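PDB 1FT5: cytochrome c-554 from Nitrosomonas europaea, which carries electrons in the periplasm during ammonia oxidation, accepting them directly from hydroxylamine oxidoreductase through its covalently bound hemes. Local coordinates for residues A[119-123]-A[124-128]; A[13-16]-A[17-20]; A[52-55]-A[56-59]; A[41-45]-A[46-50]. All blocks are in the same frame, centred on the assembly; numbering follows the deposited sequence.

Contact 1. Residues A[119-123]-A[124-128]; sequences KDLAK and KGQDF. With HEM (protoporphyrin IX containing Fe), chain E.
Leu-121 O takes two backbone N-H groups from the chain leaving the helix: Gln-126 N at 3.0 Å with an N-H...O angle of 164°, and Lys-124 N, whose bond is bent and weak. Gly-125 N donates to Ala-122 O at 3.0 Å, and a water 2.7 Å from Ala-122 O donates both to that oxygen and to Gln-126 O. The bonds from Gln-126 N and Gly-125 N, with Gly-125 at a phi of 102° in the C-prime position, define a Schellman motif that closes helix 118-123. Lys-124 NZ forms a salt bridge with Asp-101. Beyond the cap, Gln-126 has CG anti to the backbone N (chi1 -174°) and runs extended, which lays its amide alongside Leu-121; OE1, 3.4 Å from Leu-121 CD1, accepts a hydrogen bond from NE2 of His-102, an axial ligand of this heme, while Gln-126 NE2 sits 3.6 Å from heme CMA. The Phe-128 ring crosses Leu-121 at about a right angle and meets it edge-on, CZ 3.7 Å from Leu-121 CB; CE1 lies 3.4 Å from propionate O2A. A serine in place of Phe-128 would probably open a gap between Leu-121 and the propionate.

Contact 2. Residues A[13-16]-A[17-20]; sequences SCHK and AQAQ. With HEM (protoporphyrin IX containing Fe), chain E.
His-15, whose CB lies 3.5 Å from Gln-18 OE1, binds the heme iron through NE2 at 1.9 Å. His-102 ND1 is the second axial ligand, making the iron bis-histidine coordinated. One residue earlier, Cys-14 SG is covalently joined to heme CAC at 1.9 Å, and the Cys-14 CB stands over one face of the imidazole, displaced toward its rim. With Cys-11, these residues form the CXXCH heme-binding motif, in which thioether and axial ligand come from neighbouring positions and fix the porphyrin against the chain. The second shell acts on the far nitrogen of the ring. His-15 ND1 donates to a water 2.7 Å away, lying in the ring plane, and that water donates in turn to Gln-18 OE1 at 3.0 Å. Gln-18 reaches this position through a bend at chi2 (82°), which brings its amide back toward His-15 with the two planes 85° apart; its NE2 is hydrogen-bonded to a propionate oxygen of a second heme, so one amide links the surroundings of two hemes. Further out, the backbone anchors His-15 and the start of the helix that carries Gln-18: His-15, between helices 9-14 and 16-22, is the N-cap of the latter. Its O receives Ala-19 N at 2.9 Å with an N-H...O angle of 159°, and Gln-20 N bonds to Lys-16 O at 2.9 Å in the next helical step.

Contact 3. Residues A[52-55]-A[56-59]; sequences KDYT and QDKD. With HEM (protoporphyrin IX containing Fe), chain F.
Tyr-54 O accepts the backbone N-H of Asp-57 at 3.2 Å with an N-H...O angle of 160°, the bond that closes a type I beta turn from Tyr-54 to Asp-57. Two Asx turns overlap its ends, begun by Asp-53 and Asp-57. Asp-53 OD1 takes two donors from Thr-55: N at 2.9 Å, from above the carboxylate plane, and OG1 at 2.7 Å, on the syn lone pair. Thr-55 OG1 can reach it because chi1 of 64° sets the hydroxyl between the backbone N and the carbonyl carbon. Asp-57 OD1 is met by Asp-59 N at 2.8 Å. Two waters span from Asp-53 to Gln-56, one between Asp-53 O and Gln-56 N, the other between Asp-53 OD2 and Gln-56 OE1. Lys-52 NZ and Asp-57 OD2, 3.8 Å apart, make a long salt bridge. Packing centres on the Tyr-54 ring: heme methyl CMB stands over one face near the rim, 3.4 Å from Tyr-54 CG, and Lys-52 CG lies over the centre of the opposite face. Asp-57 OD2 comes to the ring edge, 3.5 Å from CD2, its carboxylate turned only 18° from the ring plane. Tyr-54 OH is hydrogen-bonded to Asp-49 N. Lys-52 thus probably contributes more through its aliphatic chain, which covers the ring, and Asp-57 through its OD1 bond with Asp-59 N, than through their charge attraction, which is likely to be slight at this exposed edge of the heme pocket.

Contact 4. Residues A[41-45]-A[46-50]; sequences EAKQK and AKLDP. With HEM (protoporphyrin IX containing Fe), chain F.
Lys-43 stretches out along the chain that follows its helix: CG lies anti to the carbonyl carbon (chi1 -72°) and the chain runs extended from there, which carries its methylenes past Leu-48 and Pro-50. CB is 4.0 Å from Leu-48 CB, and CD is 4.0 Å from Pro-50 CA. Roughly opposite Pro-50, CE touches heme methyl CMA at 3.8 Å. At the end, NZ donates to a water 2.8 Å away that donates in turn to Asp-49 O, and to the carbonyls of Ser-33 and Val-38. With an alanine in place of Lys-43, those carbonyls would probably lose their ammonium donor and the heme methyl part of its cover. Leu-48 sends CD1 to heme CMB at 3.9 Å, while Gln-44 crosses the Pro-50 ring at about a right angle, the two CG atoms 4.2 Å apart. The backbone beneath is a Schellman motif ending helix 40-45: Leu-48 N bonds to Lys-43 O at 2.9 Å (N-H...O 161°) and Lys-47 N to Gln-44 O at 3.0 Å, with Lys-47 at a phi of 63°. Lys-43 therefore works in two ways, as an apolar wall of the heme pocket along its length and as a hydrogen-bond donor to three oxygen partners at its tip.

Overall arrangement
Contacts 1 and 2 are the more buried pair, their centres about 20 Å apart, and both touch the heme of chain E without touching each other. Contacts 3 and 4 are surface contacts, centres about 14 Å apart, at the heme of chain F, and are joined through the Tyr-54 hydroxyl. Relative to contact 1 they lie on the opposite side of the chain's centre. Contacts 1 and 4 both end a helix with a Schellman motif, closed by glycine in one and lysine in the other. Contact 2 alone of the four supplies covalent and iron bonds; contact 3, entirely loop, combines a type I beta turn with Asx turns and bridging waters.

Contact 1. Residues A[119-123]-A[124-128]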
# COMPACT_ATOMS: atom_id res chain seq x y z
N LYS A 119 -13.28 -13.81 -5.58
CA LYS A 119 -13.31 -14.60 -4.35
C LYS A 119 -12.08 -15.50 -4.25
O LYS A 119 -11.53 -15.72 -3.17
CB LYS A 119 -14.57 -15.49 -4.30
CG LYS A 119 -14.65 -16.38 -3.07
CD LYS A 119 -15.89 -17.31 -3.17
CE LYS A 119 -17.20 -16.49 -3.17
NZ LYS A 119 -18.45 -17.34 -3.26
N ASP A 120 -11.64 -16.05 -5.39
CA ASP A 120 -10.47 -16.91 -5.40
C ASP A 120 -9.25 -16.13 -4.93
O ASP A 120 -8.40 -16.67 -4.24
CB ASP A 120 -10.15 -17.46 -6.81
CG ASP A 120 -11.13 -18.53 -7.27
OD1 ASP A 120 -10.86 -19.12 -8.34
OD2 ASP A 120 -12.12 -18.78 -6.61
N LEU A 121 -9.13 -14.85 -5.33
CA LEU A 121 -8.00 -14.01 -4.91
C LEU A 121 -8.13 -13.61 -3.45
O LEU A 121 -7.11 -13.58 -2.74
CB LEU A 121 -7.93 -12.72 -5.75
CG LEU A 121 -7.79 -12.96 -7.26
CD1 LEU A 121 -7.87 -11.61 -7.90
CD2 LEU A 121 -6.47 -13.62 -7.60
N ALA A 122 -9.34 -13.31 -3.00
CA ALA A 122 -9.52 -12.91 -1.59
C ALA A 122 -9.13 -14.09 -0.68
O ALA A 122 -8.54 -13.88 0.38
CB ALA A 122 -10.94 -12.50 -1.32
N LYS A 123 -9.41 -15.32 -1.14
CA LYS A 123 -9.08 -16.50 -0.34
C LYS A 123 -7.57 -16.63 -0.18
O LYS A 123 -7.12 -17.18 0.84
CB LYS A 123 -9.68 -17.77 -0.97
CG LYS A 123 -11.17 -17.87 -0.76
CD LYS A 123 -11.71 -19.24 -1.20
CE LYS A 123 -10.92 -20.39 -0.52
NZ LYS A 123 -11.76 -21.59 -0.10
N LYS A 124 -6.81 -16.10 -1.14
CA LYS A 124 -5.37 -16.18 -1.13
C LYS A 124 -4.72 -14.93 -0.55
O LYS A 124 -3.53 -14.76 -0.67
CB LYS A 124 -4.85 -16.47 -2.54
CG LYS A 124 -5.19 -17.92 -2.98
CD LYS A 124 -4.28 -18.42 -4.06
CE LYS A 124 -4.62 -19.86 -4.35
NZ LYS A 124 -4.07 -20.36 -5.63
N GLY A 125 -5.53 -14.10 0.11
CA GLY A 125 -5.02 -12.94 0.81
C GLY A 125 -5.17 -11.57 0.16
O GLY A 125 -4.77 -10.56 0.76
N GLN A 126 -5.72 -11.50 -1.05
CA GLN A 126 -5.77 -10.16 -1.66
C GLN A 126 -6.85 -9.34 -0.98
O GLN A 126 -7.91 -9.82 -0.62
CB GLN A 126 -6.02 -10.28 -3.20
CG GLN A 126 -5.92 -8.89 -3.88
CD GLN A 126 -5.77 -8.97 -5.38
OE1 GLN A 126 -5.51 -10.09 -5.91
NE2 GLN A 126 -5.86 -7.87 -6.06
N ASP A 127 -6.56 -8.03 -0.84
CA ASP A 127 -7.48 -7.10 -0.19
C ASP A 127 -8.22 -6.29 -1.24
O ASP A 127 -7.56 -5.74 -2.13
CB ASP A 127 -6.63 -6.12 0.65
CG ASP A 127 -7.42 -5.41 1.69
OD1 ASP A 127 -8.62 -5.10 1.53
OD2 ASP A 127 -6.83 -5.11 2.73
N PHE A 128 -9.55 -6.30 -1.15
CA PHE A 128 -10.39 -5.50 -2.03
C PHE A 128 -11.17 -4.47 -1.27
O PHE A 128 -12.12 -3.91 -1.82
CB PHE A 128 -11.36 -6.42 -2.79
CG PHE A 128 -10.65 -7.42 -3.64
CD1 PHE A 128 -10.23 -7.06 -4.92
CD2 PHE A 128 -10.36 -8.71 -3.17
CE1 PHE A 128 -9.54 -7.95 -5.73
CE2 PHE A 128 -9.65 -9.64 -3.99
CZ PHE A 128 -9.24 -9.26 -5.28
CHA HEM E . -5.01 -7.67 -11.81
CHB HEM E . -2.38 -6.23 -8.01
CHC HEM E . 1.15 -9.30 -9.36
CHD HEM E . -1.13 -9.90 -13.67
C1A HEM E . -4.62 -7.05 -10.63
C2A HEM E . -5.47 -6.16 -9.85
C3A HEM E . -4.68 -5.71 -8.81
C4A HEM E . -3.43 -6.36 -8.94
CMA HEM E . -5.06 -4.74 -7.68
CAA HEM E . -6.91 -5.83 -10.13
CBA HEM E . -7.85 -6.90 -9.55
CGA HEM E . -9.31 -6.54 -9.62
O1A HEM E . -9.88 -6.61 -10.79
O2A HEM E . -9.96 -6.21 -8.59
C1B HEM E . -1.20 -6.94 -8.09
C2B HEM E . -0.23 -6.94 -7.05
C3B HEM E . 0.73 -7.88 -7.36
C4B HEM E . 0.35 -8.44 -8.64
CMB HEM E . -0.25 -6.04 -5.79
CAB HEM E . 1.99 -8.29 -6.54
CBB HEM E . 1.69 -9.14 -5.29
C1C HEM E . 0.85 -9.66 -10.67
C2C HEM E . 1.78 -10.41 -11.52
C3C HEM E . 1.17 -10.48 -12.74
C4C HEM E . -0.12 -9.90 -12.64
CMC HEM E . 3.18 -10.94 -11.12
CAC HEM E . 1.78 -11.02 -14.05
CBC HEM E . 2.23 -12.46 -14.17
C1D HEM E . -2.41 -9.40 -13.48
C2D HEM E . -3.46 -9.50 -14.43
C3D HEM E . -4.55 -8.92 -13.90
C4D HEM E . -4.17 -8.44 -12.60
CMD HEM E . -3.31 -10.20 -15.83
CAD HEM E . -5.82 -8.67 -14.64
CBD HEM E . -5.81 -7.41 -15.47
CGD HEM E . -7.08 -7.03 -16.24
O1D HEM E . -6.87 -6.32 -17.25
O2D HEM E . -8.18 -7.36 -15.80
NA HEM E . -3.36 -7.16 -10.07
NB HEM E . -0.86 -7.86 -9.08
NC HEM E . -0.32 -9.34 -11.36
ND HEM E . -2.89 -8.76 -12.34
FE HEM E . -1.88 -8.30 -10.73
O HOH W 1 -8.43 -11.44 1.50

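Contact 2. Residues A[13-16]-A[17-20]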
# COMPACT_ATOMS: atom_id res chain seq x y z
N SER A 13 6.49 -5.72 -12.20
CA SER A 13 6.87 -6.20 -13.53
C SER A 13 5.64 -6.46 -14.40
O SER A 13 5.70 -6.25 -15.63
CB SER A 13 7.74 -7.45 -13.41
OG SER A 13 6.96 -8.56 -13.04
N CYS A 14 4.54 -6.88 -13.81
CA CYS A 14 3.30 -7.10 -14.56
C CYS A 14 2.43 -5.89 -14.63
O CYS A 14 1.51 -5.84 -15.46
CB CYS A 14 2.44 -8.19 -13.96
SG CYS A 14 3.20 -9.83 -14.32
N HIS A 15 2.67 -4.91 -13.74
CA HIS A 15 1.83 -3.73 -13.68
C HIS A 15 2.69 -2.52 -13.75
O HIS A 15 2.76 -1.71 -12.79
CB HIS A 15 1.05 -3.78 -12.36
CG HIS A 15 0.09 -4.93 -12.29
ND1 HIS A 15 -0.99 -5.06 -13.14
CD2 HIS A 15 -0.00 -5.98 -11.42
CE1 HIS A 15 -1.70 -6.12 -12.73
NE2 HIS A 15 -1.16 -6.76 -11.68
N LYS A 16 3.36 -2.37 -14.88
CA LYS A 16 4.26 -1.27 -15.04
C LYS A 16 3.66 0.10 -14.97
O LYS A 16 4.31 0.99 -14.44
CB LYS A 16 5.08 -1.43 -16.37
CG LYS A 16 5.81 -2.74 -16.44
CD LYS A 16 6.63 -2.86 -17.71
CE LYS A 16 7.31 -4.24 -17.78
NZ LYS A 16 8.37 -4.19 -18.84
N ALA A 17 2.46 0.29 -15.49
CA ALA A 17 1.86 1.64 -15.47
C ALA A 17 1.62 2.09 -14.03
O ALA A 17 1.94 3.22 -13.66
CB ALA A 17 0.54 1.63 -16.24
N GLN A 18 1.05 1.19 -13.23
CA GLN A 18 0.75 1.54 -11.81
C GLN A 18 2.07 1.71 -11.09
O GLN A 18 2.19 2.60 -10.25
CB GLN A 18 -0.06 0.43 -11.11
CG GLN A 18 -1.52 0.35 -11.57
CD GLN A 18 -1.72 -0.43 -12.89
OE1 GLN A 18 -0.76 -0.94 -13.47
NE2 GLN A 18 -2.97 -0.46 -13.35
N ALA A 19 3.06 0.85 -11.37
CA ALA A 19 4.35 0.99 -10.66
C ALA A 19 5.07 2.32 -10.95
O ALA A 19 5.68 2.97 -10.07
CB ALA A 19 5.29 -0.18 -11.03
N GLN A 20 5.04 2.73 -12.22
CA GLN A 20 5.65 3.97 -12.62
C GLN A 20 5.00 5.18 -11.91
O GLN A 20 5.70 6.11 -11.56
CB GLN A 20 5.51 4.13 -14.13
CG GLN A 20 6.55 5.04 -14.70
CD GLN A 20 5.95 6.29 -15.31
OE1 GLN A 20 4.91 6.78 -14.86
NE2 GLN A 20 6.62 6.82 -16.34
CHA HEM E . -5.01 -7.67 -11.81
CHB HEM E . -2.38 -6.23 -8.01
CHC HEM E . 1.15 -9.30 -9.36
CHD HEM E . -1.13 -9.90 -13.67
C1A HEM E . -4.62 -7.05 -10.63
C2A HEM E . -5.47 -6.16 -9.85
C3A HEM E . -4.68 -5.71 -8.81
C4A HEM E . -3.43 -6.36 -8.94
CMA HEM E . -5.06 -4.74 -7.68
CAA HEM E . -6.91 -5.83 -10.13
CBA HEM E . -7.85 -6.90 -9.55
CGA HEM E . -9.31 -6.54 -9.62
O1A HEM E . -9.88 -6.61 -10.79
O2A HEM E . -9.96 -6.21 -8.59
C1B HEM E . -1.20 -6.94 -8.09
C2B HEM E . -0.23 -6.94 -7.05
C3B HEM E . 0.73 -7.88 -7.36
C4B HEM E . 0.35 -8.44 -8.64
CMB HEM E . -0.25 -6.04 -5.79
CAB HEM E . 1.99 -8.29 -6.54
CBB HEM E . 1.69 -9.14 -5.29
C1C HEM E . 0.85 -9.66 -10.67
C2C HEM E . 1.78 -10.41 -11.52
C3C HEM E . 1.17 -10.48 -12.74
C4C HEM E . -0.12 -9.90 -12.64
CMC HEM E . 3.18 -10.94 -11.12
CAC HEM E . 1.78 -11.02 -14.05
CBC HEM E . 2.23 -12.46 -14.17
C1D HEM E . -2.41 -9.40 -13.48
C2D HEM E . -3.46 -9.50 -14.43
C3D HEM E . -4.55 -8.92 -13.90
C4D HEM E . -4.17 -8.44 -12.60
CMD HEM E . -3.31 -10.20 -15.83
CAD HEM E . -5.82 -8.67 -14.64
CBD HEM E . -5.81 -7.41 -15.47
CGD HEM E . -7.08 -7.03 -16.24
O1D HEM E . -6.87 -6.32 -17.25
O2D HEM E . -8.18 -7.36 -15.80
NA HEM E . -3.36 -7.16 -10.07
NB HEM E . -0.86 -7.86 -9.08
NC HEM E . -0.32 -9.34 -11.36
ND HEM E . -2.89 -8.76 -12.34
FE HEM E . -1.88 -8.30 -10.73
O HOH W 2 -1.46 -3.29 -15.18

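Contact 3. Residues A[52-55]-A[56-59]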
# COMPACT_ATOMS: atom_id res chain seq x y z
N LYS A 52 18.15 13.20 13.48
CA LYS A 52 18.31 11.81 13.85
C LYS A 52 18.06 10.84 12.68
O LYS A 52 17.18 11.07 11.85
CB LYS A 52 17.32 11.47 15.01
CG LYS A 52 17.27 9.98 15.40
CD LYS A 52 16.61 9.81 16.77
CE LYS A 52 16.28 8.35 17.09
NZ LYS A 52 15.62 8.31 18.45
N ASP A 53 18.79 9.72 12.69
CA ASP A 53 18.56 8.70 11.68
C ASP A 53 17.51 7.74 12.26
O ASP A 53 17.81 6.96 13.17
CB ASP A 53 19.85 7.94 11.41
CG ASP A 53 19.68 6.81 10.41
OD1 ASP A 53 18.57 6.61 9.86
OD2 ASP A 53 20.68 6.10 10.20
N TYR A 54 16.26 7.80 11.73
CA TYR A 54 15.16 6.92 12.22
C TYR A 54 14.98 5.71 11.27
O TYR A 54 14.02 4.96 11.47
CB TYR A 54 13.82 7.70 12.22
CG TYR A 54 13.76 8.76 13.34
CD1 TYR A 54 13.96 10.10 13.04
CD2 TYR A 54 13.42 8.40 14.66
CE1 TYR A 54 13.82 11.12 14.02
CE2 TYR A 54 13.27 9.40 15.61
CZ TYR A 54 13.45 10.72 15.28
OH TYR A 54 13.25 11.68 16.25
N THR A 55 15.92 5.48 10.34
CA THR A 55 15.69 4.40 9.37
C THR A 55 15.79 2.99 9.93
O THR A 55 15.39 2.05 9.26
CB THR A 55 16.66 4.48 8.15
OG1 THR A 55 17.98 4.30 8.65
CG2 THR A 55 16.60 5.77 7.42
N GLN A 56 16.35 2.83 11.14
CA GLN A 56 16.44 1.51 11.76
C GLN A 56 15.73 1.54 13.12
O GLN A 56 15.99 0.70 13.98
CB GLN A 56 17.93 1.12 11.97
CG GLN A 56 18.72 1.17 10.62
CD GLN A 56 20.12 0.63 10.75
OE1 GLN A 56 21.00 1.26 11.37
NE2 GLN A 56 20.33 -0.53 10.21
N ASP A 57 14.79 2.49 13.29
CA ASP A 57 14.09 2.64 14.56
C ASP A 57 12.77 1.87 14.50
O ASP A 57 11.90 2.16 13.66
CB ASP A 57 13.87 4.13 14.81
CG ASP A 57 13.36 4.44 16.25
OD1 ASP A 57 12.74 3.56 16.86
OD2 ASP A 57 13.62 5.58 16.73
N LYS A 58 12.63 0.87 15.35
CA LYS A 58 11.40 0.09 15.37
C LYS A 58 10.17 0.89 15.79
O LYS A 58 9.06 0.37 15.64
CB LYS A 58 11.58 -1.15 16.28
CG LYS A 58 11.69 -0.71 17.74
CD LYS A 58 12.03 -1.89 18.66
CE LYS A 58 11.84 -1.50 20.14
NZ LYS A 58 12.43 -2.52 21.07
N ASP A 59 10.35 2.10 16.35
CA ASP A 59 9.19 2.95 16.68
C ASP A 59 8.75 3.72 15.41
O ASP A 59 7.76 4.47 15.48
CB ASP A 59 9.54 4.06 17.71
CG ASP A 59 9.91 3.51 19.06
OD1 ASP A 59 9.48 2.40 19.34
OD2 ASP A 59 10.62 4.23 19.81
CHA HEM F . 4.36 10.67 7.85
CHB HEM F . 8.49 10.36 10.37
CHC HEM F . 6.59 6.66 12.96
CHD HEM F . 2.62 6.77 10.09
C1A HEM F . 5.69 10.91 8.29
C2A HEM F . 6.49 12.01 7.88
C3A HEM F . 7.68 11.91 8.58
C4A HEM F . 7.53 10.73 9.41
CMA HEM F . 8.90 12.86 8.58
CAA HEM F . 6.06 13.07 6.91
CBA HEM F . 5.22 14.16 7.57
CGA HEM F . 4.95 15.33 6.63
O1A HEM F . 5.50 15.36 5.50
O2A HEM F . 4.14 16.19 7.00
C1B HEM F . 8.31 9.31 11.30
C2B HEM F . 9.23 9.02 12.38
C3B HEM F . 8.67 8.04 13.12
C4B HEM F . 7.42 7.68 12.50
CMB HEM F . 10.59 9.63 12.60
CAB HEM F . 9.20 7.37 14.40
CBB HEM F . 9.52 8.39 15.52
C1C HEM F . 5.35 6.32 12.34
C2C HEM F . 4.49 5.24 12.78
C3C HEM F . 3.39 5.24 11.95
C4C HEM F . 3.59 6.35 11.04
CMC HEM F . 4.78 4.26 13.91
CAC HEM F . 2.22 4.30 11.88
CBC HEM F . 1.60 3.78 13.18
C1D HEM F . 2.75 7.87 9.24
C2D HEM F . 1.70 8.34 8.40
C3D HEM F . 2.19 9.47 7.78
C4D HEM F . 3.53 9.65 8.25
CMD HEM F . 0.32 7.69 8.27
CAD HEM F . 1.41 10.34 6.81
CBD HEM F . 0.72 11.56 7.45
CGD HEM F . -0.06 12.36 6.42
O1D HEM F . 0.58 13.06 5.63
O2D HEM F . -1.25 12.30 6.43
NA HEM F . 6.35 10.06 9.20
NB HEM F . 7.19 8.49 11.36
NC HEM F . 4.82 6.96 11.22
ND HEM F . 3.86 8.63 9.15
FE HEM F . 5.67 8.33 10.03
O HOH W 3 17.84 4.31 13.10
O HOH W 4 20.54 3.80 12.32

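Contact 4. Residues A[41-45]-A[46-50]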
# COMPACT_ATOMS: atom_id res chain seq x y z
N GLU A 41 11.19 20.46 9.02
CA GLU A 41 10.14 21.30 9.60
C GLU A 41 9.02 20.44 10.16
O GLU A 41 8.52 20.65 11.26
CB GLU A 41 9.58 22.23 8.51
CG GLU A 41 8.30 22.95 8.88
CD GLU A 41 8.10 24.25 8.09
OE1 GLU A 41 7.46 25.17 8.65
OE2 GLU A 41 8.58 24.35 6.92
N ALA A 42 8.61 19.44 9.39
CA ALA A 42 7.54 18.57 9.89
C ALA A 42 7.96 17.83 11.17
O ALA A 42 7.14 17.68 12.12
CB ALA A 42 7.09 17.52 8.79
N LYS A 43 9.20 17.36 11.20
CA LYS A 43 9.67 16.65 12.39
C LYS A 43 9.68 17.60 13.62
O LYS A 43 9.27 17.21 14.69
CB LYS A 43 11.07 16.11 12.16
CG LYS A 43 11.06 14.89 11.17
CD LYS A 43 12.46 14.50 10.75
CE LYS A 43 12.39 13.26 9.90
NZ LYS A 43 13.66 13.04 9.16
N GLN A 44 10.14 18.83 13.41
CA GLN A 44 10.19 19.79 14.55
C GLN A 44 8.78 20.02 15.09
O GLN A 44 8.57 20.05 16.33
CB GLN A 44 10.81 21.12 14.11
CG GLN A 44 12.29 20.96 13.87
CD GLN A 44 13.00 22.28 13.65
OE1 GLN A 44 14.09 22.52 14.20
NE2 GLN A 44 12.40 23.15 12.85
N LYS A 45 7.82 20.19 14.18
CA LYS A 45 6.44 20.41 14.62
C LYS A 45 5.91 19.23 15.47
O LYS A 45 5.17 19.42 16.44
CB LYS A 45 5.53 20.61 13.40
CG LYS A 45 4.09 20.93 13.80
CD LYS A 45 3.31 21.59 12.66
CE LYS A 45 2.10 22.33 13.23
NZ LYS A 45 1.37 23.10 12.18
N ALA A 46 6.36 18.01 15.15
CA ALA A 46 5.94 16.82 15.88
C ALA A 46 6.85 16.46 17.06
O ALA A 46 6.68 15.42 17.72
CB ALA A 46 5.87 15.61 14.90
N LYS A 47 7.78 17.37 17.33
CA LYS A 47 8.79 17.26 18.42
C LYS A 47 9.75 16.11 18.29
O LYS A 47 10.23 15.52 19.28
CB LYS A 47 8.12 17.27 19.80
CG LYS A 47 7.28 18.55 20.04
CD LYS A 47 8.12 19.82 19.79
CE LYS A 47 7.37 21.13 20.18
NZ LYS A 47 8.36 22.25 20.40
N LEU A 48 10.04 15.73 17.03
CA LEU A 48 11.01 14.69 16.72
C LEU A 48 12.35 15.41 16.45
O LEU A 48 12.39 16.65 16.31
CB LEU A 48 10.55 13.96 15.44
CG LEU A 48 9.22 13.23 15.66
CD1 LEU A 48 8.81 12.62 14.31
CD2 LEU A 48 9.32 12.13 16.74
N ASP A 49 13.41 14.64 16.33
CA ASP A 49 14.78 15.18 16.11
C ASP A 49 15.02 15.25 14.61
O ASP A 49 15.11 14.20 13.96
CB ASP A 49 15.78 14.19 16.73
CG ASP A 49 17.26 14.64 16.58
OD1 ASP A 49 17.55 15.59 15.82
OD2 ASP A 49 18.10 13.98 17.25
N PRO A 50 15.15 16.47 14.04
CA PRO A 50 15.37 16.61 12.59
C PRO A 50 16.65 16.02 12.06
O PRO A 50 16.80 15.79 10.83
CB PRO A 50 15.33 18.12 12.36
CG PRO A 50 15.80 18.74 13.73
CD PRO A 50 15.16 17.77 14.76
CHA HEM F . 4.36 10.67 7.85
CHB HEM F . 8.49 10.36 10.37
CHC HEM F . 6.59 6.66 12.96
CHD HEM F . 2.62 6.77 10.09
C1A HEM F . 5.69 10.91 8.29
C2A HEM F . 6.49 12.01 7.88
C3A HEM F . 7.68 11.91 8.58
C4A HEM F . 7.53 10.73 9.41
CMA HEM F . 8.90 12.86 8.58
CAA HEM F . 6.06 13.07 6.91
CBA HEM F . 5.22 14.16 7.57
CGA HEM F . 4.95 15.33 6.63
O1A HEM F . 5.50 15.36 5.50
O2A HEM F . 4.14 16.19 7.00
C1B HEM F . 8.31 9.31 11.30
C2B HEM F . 9.23 9.02 12.38
C3B HEM F . 8.67 8.04 13.12
C4B HEM F . 7.42 7.68 12.50
CMB HEM F . 10.59 9.63 12.60
CAB HEM F . 9.20 7.37 14.40
CBB HEM F . 9.52 8.39 15.52
C1C HEM F . 5.35 6.32 12.34
C2C HEM F . 4.49 5.24 12.78
C3C HEM F . 3.39 5.24 11.95
C4C HEM F . 3.59 6.35 11.04
CMC HEM F . 4.78 4.26 13.91
CAC HEM F . 2.22 4.30 11.88
CBC HEM F . 1.60 3.78 13.18
C1D HEM F . 2.75 7.87 9.24
C2D HEM F . 1.70 8.34 8.40
C3D HEM F . 2.19 9.47 7.78
C4D HEM F . 3.53 9.65 8.25
CMD HEM F . 0.32 7.69 8.27
CAD HEM F . 1.41 10.34 6.81
CBD HEM F . 0.72 11.56 7.45
CGD HEM F . -0.06 12.36 6.42
O1D HEM F . 0.58 13.06 5.63
O2D HEM F . -1.25 12.30 6.43
NA HEM F . 6.35 10.06 9.20
NB HEM F . 7.19 8.49 11.36
NC HEM F . 4.82 6.96 11.22
ND HEM F . 3.86 8.63 9.15
FE HEM F . 5.67 8.33 10.03
O HOH W 5 15.38 13.02 11.39